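Side-chain contacts in omega transaminase (Pseudomonas sp., PDB 5LHA), which catalyses the transfer of amino groups, probably between amines and keto acids, with a pyridoxal phosphate cofactor bound here in its pyridoxamine form: residues I94-P97 with R98-D101; E104-T107 with G108-Q112; Q137-A141 with S142-G146; A406-P409 with S410-A413; S448-E451 with A452-R456. All coordinates share one frame; numbering follows the deposited sequence.

Interaction 1. Residues I94-P97 with R98-D101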
# COMPACT_ATOMS: atom_id res chain seq x y z
N ILE A 94 -31.43 0.76 17.38
CA ILE A 94 -32.01 -0.41 18.02
C ILE A 94 -31.06 -0.88 19.10
O ILE A 94 -29.84 -0.84 18.92
CB ILE A 94 -32.28 -1.53 16.99
CG1 ILE A 94 -33.28 -1.04 15.94
CG2 ILE A 94 -32.78 -2.81 17.68
CD1 ILE A 94 -33.71 -2.09 14.93
N ALA A 95 -31.61 -1.30 20.24
CA ALA A 95 -30.75 -1.89 21.26
C ALA A 95 -31.59 -2.79 22.16
O ALA A 95 -32.71 -3.18 21.80
CB ALA A 95 -30.00 -0.78 22.03
N HIS A 96 -31.05 -3.11 23.33
CA HIS A 96 -31.65 -4.03 24.29
C HIS A 96 -31.03 -3.73 25.65
O HIS A 96 -29.98 -3.08 25.72
CB HIS A 96 -31.39 -5.49 23.90
CG HIS A 96 -29.94 -5.83 23.75
ND1 HIS A 96 -29.14 -6.13 24.83
CD2 HIS A 96 -29.16 -5.95 22.66
CE1 HIS A 96 -27.92 -6.39 24.41
NE2 HIS A 96 -27.90 -6.30 23.09
N PRO A 97 -31.65 -4.17 26.74
CA PRO A 97 -31.20 -3.70 28.07
C PRO A 97 -29.76 -4.04 28.41
O PRO A 97 -29.05 -3.19 28.96
CB PRO A 97 -32.20 -4.35 29.03
CG PRO A 97 -33.44 -4.48 28.22
CD PRO A 97 -32.98 -4.82 26.83
N ARG A 98 -29.30 -5.26 28.11
CA ARG A 98 -28.00 -5.73 28.60
C ARG A 98 -26.84 -4.89 28.08
O ARG A 98 -25.83 -4.76 28.77
CB ARG A 98 -27.79 -7.20 28.22
CG ARG A 98 -28.69 -8.19 28.93
CD ARG A 98 -28.52 -8.22 30.46
NE ARG A 98 -29.33 -7.20 31.13
CZ ARG A 98 -30.65 -7.22 31.22
NH1 ARG A 98 -31.35 -8.20 30.66
NH2 ARG A 98 -31.29 -6.25 31.86
N VAL A 99 -26.95 -4.38 26.85
CA VAL A 99 -25.87 -3.57 26.29
C VAL A 99 -25.78 -2.21 26.98
O VAL A 99 -24.69 -1.66 27.16
CB VAL A 99 -26.03 -3.44 24.76
CG1 VAL A 99 -27.30 -2.75 24.40
CG2 VAL A 99 -24.86 -2.68 24.19
N PHE A 100 -26.92 -1.64 27.38
CA PHE A 100 -26.90 -0.45 28.23
C PHE A 100 -26.14 -0.73 29.51
O PHE A 100 -25.25 0.03 29.90
CB PHE A 100 -28.32 -0.02 28.57
CG PHE A 100 -29.01 0.73 27.49
CD1 PHE A 100 -29.84 0.07 26.59
CD2 PHE A 100 -28.88 2.10 27.38
CE1 PHE A 100 -30.50 0.76 25.61
CE2 PHE A 100 -29.54 2.80 26.39
CZ PHE A 100 -30.35 2.13 25.50
N ASP A 101 -26.47 -1.84 30.18
CA ASP A 101 -25.93 -2.11 31.50
C ASP A 101 -24.41 -2.17 31.48
O ASP A 101 -23.74 -1.52 32.29
CB ASP A 101 -26.50 -3.43 32.04
CG ASP A 101 -28.01 -3.41 32.17
OD1 ASP A 101 -28.60 -2.31 32.26
OD2 ASP A 101 -28.61 -4.51 32.19

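Interaction 2. Residues E104-T107 with G108-Q112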
# COMPACT_ATOMS: atom_id res chain seq x y z
N GLU A 104 -22.61 1.28 30.45
CA GLU A 104 -22.59 2.11 31.65
C GLU A 104 -21.58 1.57 32.66
O GLU A 104 -20.83 2.35 33.27
CB GLU A 104 -23.99 2.16 32.26
CG GLU A 104 -24.11 2.96 33.54
CD GLU A 104 -24.15 4.47 33.31
OE1 GLU A 104 -24.30 4.90 32.15
OE2 GLU A 104 -24.02 5.22 34.30
N ARG A 105 -21.55 0.25 32.84
CA ARG A 105 -20.65 -0.38 33.80
C ARG A 105 -19.19 -0.16 33.43
O ARG A 105 -18.36 0.19 34.28
CB ARG A 105 -20.96 -1.88 33.89
CG ARG A 105 -20.07 -2.67 34.83
CD ARG A 105 -20.53 -2.57 36.27
NE ARG A 105 -19.63 -3.29 37.16
CZ ARG A 105 -19.83 -4.53 37.60
NH1 ARG A 105 -20.92 -5.20 37.26
NH2 ARG A 105 -18.94 -5.09 38.41
N LEU A 106 -18.84 -0.38 32.16
CA LEU A 106 -17.46 -0.26 31.72
C LEU A 106 -16.97 1.18 31.84
O LEU A 106 -15.88 1.44 32.37
CB LEU A 106 -17.32 -0.78 30.29
CG LEU A 106 -17.46 -2.30 30.16
CD1 LEU A 106 -17.58 -2.73 28.71
CD2 LEU A 106 -16.26 -2.97 30.83
N THR A 107 -17.76 2.13 31.34
CA THR A 107 -17.37 3.53 31.42
C THR A 107 -17.24 4.00 32.87
O THR A 107 -16.45 4.90 33.16
CB THR A 107 -18.38 4.39 30.67
OG1 THR A 107 -19.70 4.05 31.11
CG2 THR A 107 -18.28 4.12 29.19
N GLY A 108 -18.03 3.41 33.77
CA GLY A 108 -17.90 3.75 35.19
C GLY A 108 -16.61 3.23 35.80
O GLY A 108 -15.98 3.92 36.60
N MET A 109 -16.23 1.99 35.47
CA MET A 109 -15.00 1.40 36.00
C MET A 109 -13.77 2.17 35.57
O MET A 109 -12.78 2.21 36.31
CB MET A 109 -14.84 -0.04 35.50
CG MET A 109 -15.79 -1.05 36.07
SD MET A 109 -15.31 -2.63 35.37
CE MET A 109 -13.88 -3.03 36.37
N PHE A 110 -13.80 2.76 34.38
CA PHE A 110 -12.64 3.44 33.81
C PHE A 110 -12.89 4.94 33.67
O PHE A 110 -12.45 5.56 32.71
CB PHE A 110 -12.26 2.81 32.48
CG PHE A 110 -12.07 1.32 32.55
CD1 PHE A 110 -11.15 0.77 33.43
CD2 PHE A 110 -12.81 0.47 31.74
CE1 PHE A 110 -10.98 -0.60 33.50
CE2 PHE A 110 -12.63 -0.89 31.80
CZ PHE A 110 -11.72 -1.43 32.68
N ALA A 111 -13.60 5.52 34.63
CA ALA A 111 -13.74 6.97 34.65
C ALA A 111 -12.38 7.62 34.88
O ALA A 111 -12.10 8.69 34.33
CB ALA A 111 -14.73 7.39 35.73
N GLN A 112 -11.53 6.98 35.68
CA GLN A 112 -10.17 7.47 35.88
C GLN A 112 -9.46 7.72 34.56
O GLN A 112 -8.60 8.61 34.48
CB GLN A 112 -9.38 6.46 36.73
CG GLN A 112 -7.94 6.86 37.01
CD GLN A 112 -7.21 5.88 37.90
OE1 GLN A 112 -5.98 5.82 37.90
NE2 GLN A 112 -7.97 5.11 38.69

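Interaction 3. Residues Q137-A141 with S142-G146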
# COMPACT_ATOMS: atom_id res chain seq x y z
N GLN A 137 -10.96 7.28 11.97
CA GLN A 137 -12.16 8.12 11.88
C GLN A 137 -12.07 9.35 12.77
O GLN A 137 -12.48 10.44 12.35
CB GLN A 137 -13.41 7.31 12.25
CG GLN A 137 -14.67 8.15 12.22
CD GLN A 137 -15.94 7.35 12.10
OE1 GLN A 137 -15.91 6.15 11.83
NE2 GLN A 137 -17.08 8.01 12.28
N TYR A 138 -11.51 9.21 13.97
CA TYR A 138 -11.32 10.35 14.86
C TYR A 138 -10.61 11.50 14.16
O TYR A 138 -11.03 12.66 14.26
CB TYR A 138 -10.53 9.94 16.11
CG TYR A 138 -9.98 11.12 16.89
CD1 TYR A 138 -10.82 11.88 17.70
CD2 TYR A 138 -8.64 11.48 16.81
CE1 TYR A 138 -10.33 12.96 18.42
CE2 TYR A 138 -8.15 12.58 17.53
CZ TYR A 138 -9.00 13.31 18.33
OH TYR A 138 -8.55 14.38 19.06
N TRP A 139 -9.50 11.20 13.49
CA TRP A 139 -8.73 12.26 12.84
C TRP A 139 -9.49 12.87 11.66
O TRP A 139 -9.42 14.09 11.44
CB TRP A 139 -7.37 11.73 12.40
CG TRP A 139 -6.46 11.50 13.57
CD1 TRP A 139 -6.00 10.30 14.03
CD2 TRP A 139 -5.88 12.50 14.41
NE1 TRP A 139 -5.19 10.49 15.13
CE2 TRP A 139 -5.09 11.83 15.37
CE3 TRP A 139 -5.94 13.90 14.45
CZ2 TRP A 139 -4.37 12.51 16.35
CZ3 TRP A 139 -5.23 14.56 15.42
CH2 TRP A 139 -4.45 13.87 16.36
N ILE A 140 -10.23 12.05 10.91
CA ILE A 140 -11.03 12.59 9.81
C ILE A 140 -12.10 13.53 10.35
O ILE A 140 -12.32 14.62 9.80
CB ILE A 140 -11.63 11.45 8.97
CG1 ILE A 140 -10.54 10.77 8.14
CG2 ILE A 140 -12.73 11.96 8.06
CD1 ILE A 140 -10.97 9.47 7.54
N ALA A 141 -12.78 13.14 11.43
CA ALA A 141 -13.77 14.03 12.03
C ALA A 141 -13.12 15.29 12.60
O ALA A 141 -13.74 16.36 12.61
CB ALA A 141 -14.55 13.30 13.13
N SER A 142 -11.88 15.19 13.06
CA SER A 142 -11.17 16.36 13.55
C SER A 142 -10.56 17.19 12.44
O SER A 142 -9.86 18.16 12.73
CB SER A 142 -10.09 15.94 14.55
OG SER A 142 -10.66 15.23 15.63
N GLY A 143 -10.82 16.84 11.18
CA GLY A 143 -10.32 17.63 10.07
C GLY A 143 -8.86 17.42 9.75
O GLY A 143 -8.22 18.33 9.21
N GLU A 144 -8.32 16.24 10.04
CA GLU A 144 -6.90 15.96 9.88
C GLU A 144 -6.71 14.60 9.21
O GLU A 144 -6.14 13.68 9.80
CB GLU A 144 -6.18 16.00 11.23
CG GLU A 144 -6.30 17.33 11.96
CD GLU A 144 -5.25 18.31 11.50
OE1 GLU A 144 -4.60 18.02 10.48
OE2 GLU A 144 -5.07 19.36 12.17
N PRO A 145 -7.17 14.45 7.96
CA PRO A 145 -7.07 13.15 7.30
C PRO A 145 -5.65 12.74 6.93
O PRO A 145 -5.47 11.62 6.43
CB PRO A 145 -7.94 13.32 6.04
CG PRO A 145 -8.56 14.68 6.14
CD PRO A 145 -7.72 15.47 7.07
N GLY A 146 -4.65 13.61 7.13
CA GLY A 146 -3.27 13.20 6.96
C GLY A 146 -2.75 12.26 8.03
O GLY A 146 -1.69 11.66 7.84

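Interaction 4. Residues A406-P409 with S410-A413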
# COMPACT_ATOMS: atom_id res chain seq x y z
N ALA A 406 14.22 -27.60 17.72
CA ALA A 406 14.84 -28.71 18.43
C ALA A 406 13.87 -29.41 19.37
O ALA A 406 14.11 -30.57 19.75
CB ALA A 406 16.07 -28.23 19.20
N GLY A 407 12.78 -28.74 19.76
CA GLY A 407 11.71 -29.36 20.51
C GLY A 407 11.90 -29.46 22.00
O GLY A 407 11.04 -30.03 22.68
N GLN A 408 12.97 -28.89 22.55
CA GLN A 408 13.21 -28.97 23.98
C GLN A 408 12.17 -28.21 24.82
O GLN A 408 11.75 -28.73 25.86
CB GLN A 408 14.61 -28.46 24.34
CG GLN A 408 14.94 -28.64 25.81
CD GLN A 408 16.37 -28.32 26.17
OE1 GLN A 408 17.10 -27.68 25.40
NE2 GLN A 408 16.79 -28.74 27.36
N PRO A 409 11.73 -27.00 24.43
CA PRO A 409 10.71 -26.32 25.25
C PRO A 409 9.39 -27.07 25.38
O PRO A 409 8.81 -27.06 26.47
CB PRO A 409 10.51 -25.00 24.50
CG PRO A 409 11.77 -24.76 23.81
CD PRO A 409 12.25 -26.11 23.38
N SER A 410 8.89 -27.70 24.32
CA SER A 410 7.66 -28.47 24.48
C SER A 410 7.89 -29.73 25.30
O SER A 410 6.97 -30.19 25.99
CB SER A 410 7.05 -28.83 23.13
OG SER A 410 5.82 -29.51 23.33
N ARG A 411 9.09 -30.32 25.23
CA ARG A 411 9.37 -31.50 26.04
C ARG A 411 9.32 -31.17 27.52
O ARG A 411 8.78 -31.95 28.32
CB ARG A 411 10.73 -32.10 25.67
CG ARG A 411 10.72 -32.89 24.38
CD ARG A 411 11.94 -33.77 24.26
NE ARG A 411 13.20 -33.05 24.45
CZ ARG A 411 13.89 -32.46 23.47
NH1 ARG A 411 13.43 -32.49 22.23
NH2 ARG A 411 15.03 -31.85 23.74
N ILE A 412 9.89 -30.03 27.90
CA ILE A 412 9.77 -29.56 29.28
C ILE A 412 8.30 -29.35 29.63
O ILE A 412 7.85 -29.74 30.71
CB ILE A 412 10.60 -28.27 29.46
CG1 ILE A 412 12.09 -28.60 29.39
CG2 ILE A 412 10.25 -27.58 30.77
CD1 ILE A 412 12.97 -27.40 29.06
N ALA A 413 7.54 -28.76 28.71
CA ALA A 413 6.12 -28.56 28.94
C ALA A 413 5.39 -29.88 29.17
O ALA A 413 4.56 -29.98 30.08
CB ALA A 413 5.50 -27.81 27.76

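Interaction 5. Residues S448-E451 with A452-R456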
# COMPACT_ATOMS: atom_id res chain seq x y z
N SER A 448 6.67 -26.87 41.89
CA SER A 448 7.15 -28.25 41.99
C SER A 448 7.16 -28.95 40.64
O SER A 448 8.04 -29.78 40.37
CB SER A 448 6.30 -29.03 42.98
OG SER A 448 6.41 -28.47 44.28
N ALA A 449 6.15 -28.68 39.80
CA ALA A 449 6.05 -29.39 38.52
C ALA A 449 7.11 -28.93 37.53
O ALA A 449 7.65 -29.74 36.76
CB ALA A 449 4.65 -29.22 37.93
N LEU A 450 7.43 -27.63 37.53
CA LEU A 450 8.49 -27.13 36.66
C LEU A 450 9.86 -27.61 37.11
O LEU A 450 10.71 -27.95 36.28
CB LEU A 450 8.43 -25.61 36.58
CG LEU A 450 7.18 -25.12 35.84
CD1 LEU A 450 6.85 -23.67 36.16
CD2 LEU A 450 7.32 -25.35 34.34
N GLU A 451 10.10 -27.62 38.43
CA GLU A 451 11.33 -28.19 38.96
C GLU A 451 11.51 -29.63 38.48
O GLU A 451 12.61 -30.02 38.06
CB GLU A 451 11.29 -28.14 40.49
CG GLU A 451 11.41 -26.74 41.10
CD GLU A 451 11.44 -26.78 42.62
OE1 GLU A 451 10.94 -27.77 43.20
OE2 GLU A 451 11.96 -25.82 43.25
N ALA A 452 10.44 -30.42 38.54
CA ALA A 452 10.50 -31.79 38.02
C ALA A 452 10.77 -31.82 36.52
O ALA A 452 11.56 -32.64 36.04
CB ALA A 452 9.20 -32.52 38.35
N ALA A 453 10.12 -30.93 35.77
CA ALA A 453 10.27 -30.94 34.31
C ALA A 453 11.70 -30.60 33.90
O ALA A 453 12.23 -31.18 32.94
CB ALA A 453 9.28 -29.97 33.68
N PHE A 454 12.34 -29.65 34.60
CA PHE A 454 13.71 -29.30 34.27
C PHE A 454 14.71 -30.33 34.76
O PHE A 454 15.77 -30.49 34.16
CB PHE A 454 14.06 -27.93 34.84
CG PHE A 454 13.47 -26.80 34.07
CD1 PHE A 454 14.05 -26.39 32.88
CD2 PHE A 454 12.33 -26.17 34.51
CE1 PHE A 454 13.50 -25.36 32.16
CE2 PHE A 454 11.78 -25.15 33.80
CZ PHE A 454 12.36 -24.74 32.62
N ALA A 455 14.40 -31.03 35.86
CA ALA A 455 15.24 -32.16 36.25
C ALA A 455 15.20 -33.24 35.18
O ALA A 455 16.22 -33.88 34.90
CB ALA A 455 14.78 -32.72 37.60
N ARG A 456 14.04 -33.44 34.57
CA ARG A 456 13.87 -34.42 33.52
C ARG A 456 14.47 -33.94 32.20
O ARG A 456 15.34 -34.60 31.62
CB ARG A 456 12.38 -34.74 33.36
CG ARG A 456 12.07 -35.90 32.46
CD ARG A 456 12.77 -37.14 32.93
NE ARG A 456 12.17 -38.34 32.37
CZ ARG A 456 11.47 -39.22 33.08
NH1 ARG A 456 11.28 -39.02 34.38
NH2 ARG A 456 10.96 -40.30 32.49

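Interaction 1. Residues I94-P97 with R98-D101
R98 folds back over P97 in the first turn of helix 97-109. Its CB lies at the edge of the H96 ring, in the ring plane, 3.8 Å from H96 ND1. Bends at both chi2 (-62°) and chi3 (85°) then bring the guanidinium back, so that P97 CB sits over one face, 3.5 Å from R98 NH2. In its own plane the same group meets D101 side-on: R98 NE gives a 3.0 Å bond to D101 OD2, and R98 NH2 reaches that same oxygen at 3.2 Å, a salt bridge one turn along. NH1 continues to E84 and Q81, while D101 OD1 binds Y14 of the second subunit. Replacing D101 with an alanine would probably leave R98 NE without its acceptor and Y14 of that subunit without its carboxylate partner.

H96, the N-cap residue, stands across V99, whose CG1 lies over the centre of the imidazole face, 3.8 Å from the centroid: a CH-pi contact. A95 CB meets F100 CE1 at 3.9 Å, and F100 packs edge-to-face on F21 of the second subunit.

The turn thus lies between helix 335-350, touched by R98 and D101, and the second subunit, where strand 94-95 joins a parallel ladder.

Interaction 2. Residues E104-T107 with G108-Q112
L106 and F110 lie one turn apart on the same flank of the helix, L106 CD2 approaching F110 CE2 at 4.3 Å. The F110 ring stands beside the last helical turn, with its CD2 3.3 Å from L106 O, and M109 CB sits over the centre of one ring face. M109 itself starts alongside the preceding turn: its CG comes within 3.4 Å of R105 O before the thioether leads off toward F270, M276 and helix 335-350. R105 leaves the backbone in another direction. With CG anti to the backbone N (chi1 178°) it starts away from G108-Q112, and the chain carries the guanidinium to D346 and E349 of helix 335-350, where two salt bridges hold it. T107 OG1 hydrogen-bonds to A103 O, with E104 O, 3.0 Å from T107 OG1, a second acceptor within reach of the same proton.

Three backbone bonds tie the last turn together: G108 N to E104 O, M109 N to R105 O, and F110 N to L106 O at 3.2 Å.

F110 is where helical geometry is lost, and its ring touches M115 of the strand that follows. A helix that ends in a short loop leading to strand 115-121, an outermost strand of the seven-stranded mixed sheet, belongs to the large domain of fold type I aminotransferases.

Interaction 3. Residues Q137-A141 with S142-G146
Here a helix is closed at its C-terminal end, the last turn of helix 124-141 being tied to the loop that leads into strand 149-153. Y138 O accepts twice from S142, from OG and from N, each at 2.9 Å and from opposite faces of the carbonyl plane. The serine hydroxyl is thereby kept over one face of the Y138 ring, offset toward the rim, with S142 OG 3.6 Å from Y138 CE1. The tyrosine comes within reach because its CG is anti to the backbone N (chi1 165°), while its OH bonds to R310 of helix 309-316. A leucine in place of Y138 would probably leave R310 NE without this acceptor and strip the aromatic cover from S142 OG.

The chain turns at G143, where positive phi (78°) and two bonds back into the helix make a Schellman motif: E144 N reaches W139 O at 2.8 Å, and G143 N meets I140 O at 3.0 Å from above its carbonyl plane. At its other end this helix begins with G124 and S125, which with G123 line the cofactor pocket.

Beyond the turn, E144 CB lies 3.9 Å from W139 CE3, with carboxylate and indole planes 80° apart. Y138 CE2 sits over the centre of the indole face, W139 NE1 binds A226 O, and R147 makes a cation-pi contact there. P145 CB rests 4.2 Å from I140 CG1, and P145 packs on G146 of the third subunit.

Interaction 4. Residues A406-P409 with S410-A413
A406 O receives a hydrogen bond from R411 NH1 at 3.2 Å, the carbonyl lying at the edge of the guanidinium and tilted 16° from its plane. G407, the N-cap residue of helix 408-418, has positive phi (84°), and its O takes the first helical bond, from R411 N. The aliphatic start of the arginine passes close by, R411 CG lying 3.3 Å from G407 O. A bend at chi3 (-52°) then swings the guanidinium flat over the backbone, so that Q408 CA sits over one face, 3.4 Å from R411 NH2. Q408 CB touches R411 NH2 at 3.5 Å, and the two side chains cross at about a right angle. Farther out, Q408 CG meets I412 CD1 at 4.0 Å, and the extended chain delivers NE2 to C457 O near the end of helix 440-457. Q408 O accepts from I412 N at 3.1 Å, a straight bond nearly in line with the carbonyl. P409 has no N-H to give, which suits the first turn, and its O binds A413 N.

R411 therefore gives an N-H to a backbone carbonyl, so the link is a charged-donor hydrogen bond rather than an ion pair; it ties A406 to the first turn.

Interaction 5. Residues S448-E451 with A452-R456
A452 N bonds back to S448 O at 3.1 Å, the first of four successive i to i+4 bonds in the C-terminal alpha-helix, 440-457, which packs against helix 408-418. The methyl of A452 stays close to the backbone on the exposed flank, beside the carbonyls of S448 and A449.

A453 follows on the buried side. Its N reaches A449 O at 2.9 Å, and its CB lies 3.5 Å from that same oxygen. So small a side chain allows the neighbouring helix to come close: I412, E415 and A416 all touch this methyl.

F454 is the bulky member of the group. Its N donates to L450 O at 2.9 Å, nearly straight at 160°, and its CG is anti to the carbonyl carbon (chi1 -76°), which places the ring back beside the previous turn. L450 O then lies at the ring edge, near the ring plane, 3.0 Å from F454 CD2. One carbonyl thus has both the amide and the ring edge of the same residue against it. L450 CB meets F454 CE2 more loosely at 4.4 Å. Beyond this turn the phenyl packs on I412 and V377, and it meets the ring of Y375 with the planes inclined at about 35°.

A455 returns to the exposed side, though its methyl still touches Y375. Its N closes the series on E451 O at 3.0 Å, and its CB stands 3.5 Å from that oxygen.

In the fold
The five contacts come one after another along the chain and form two groups. Interactions 1 and 2 occupy the beginning and end of helix 97-109, their centres 16 Å apart, while interaction 3 closes helix 124-141, with its centre 26 Å from that of interaction 2; all three touch the second subunit. Interactions 4 and 5 lie across the chain's centre from these, 43 to 55 Å away between centres. They join helices 408-418 and 440-457, with I412 CD1 3.8 Å from F454 CE1, and no other subunit of the assembly touches them. The early helices thus serve the large domain and the subunit interface, the late pair the C-terminal part of the fold.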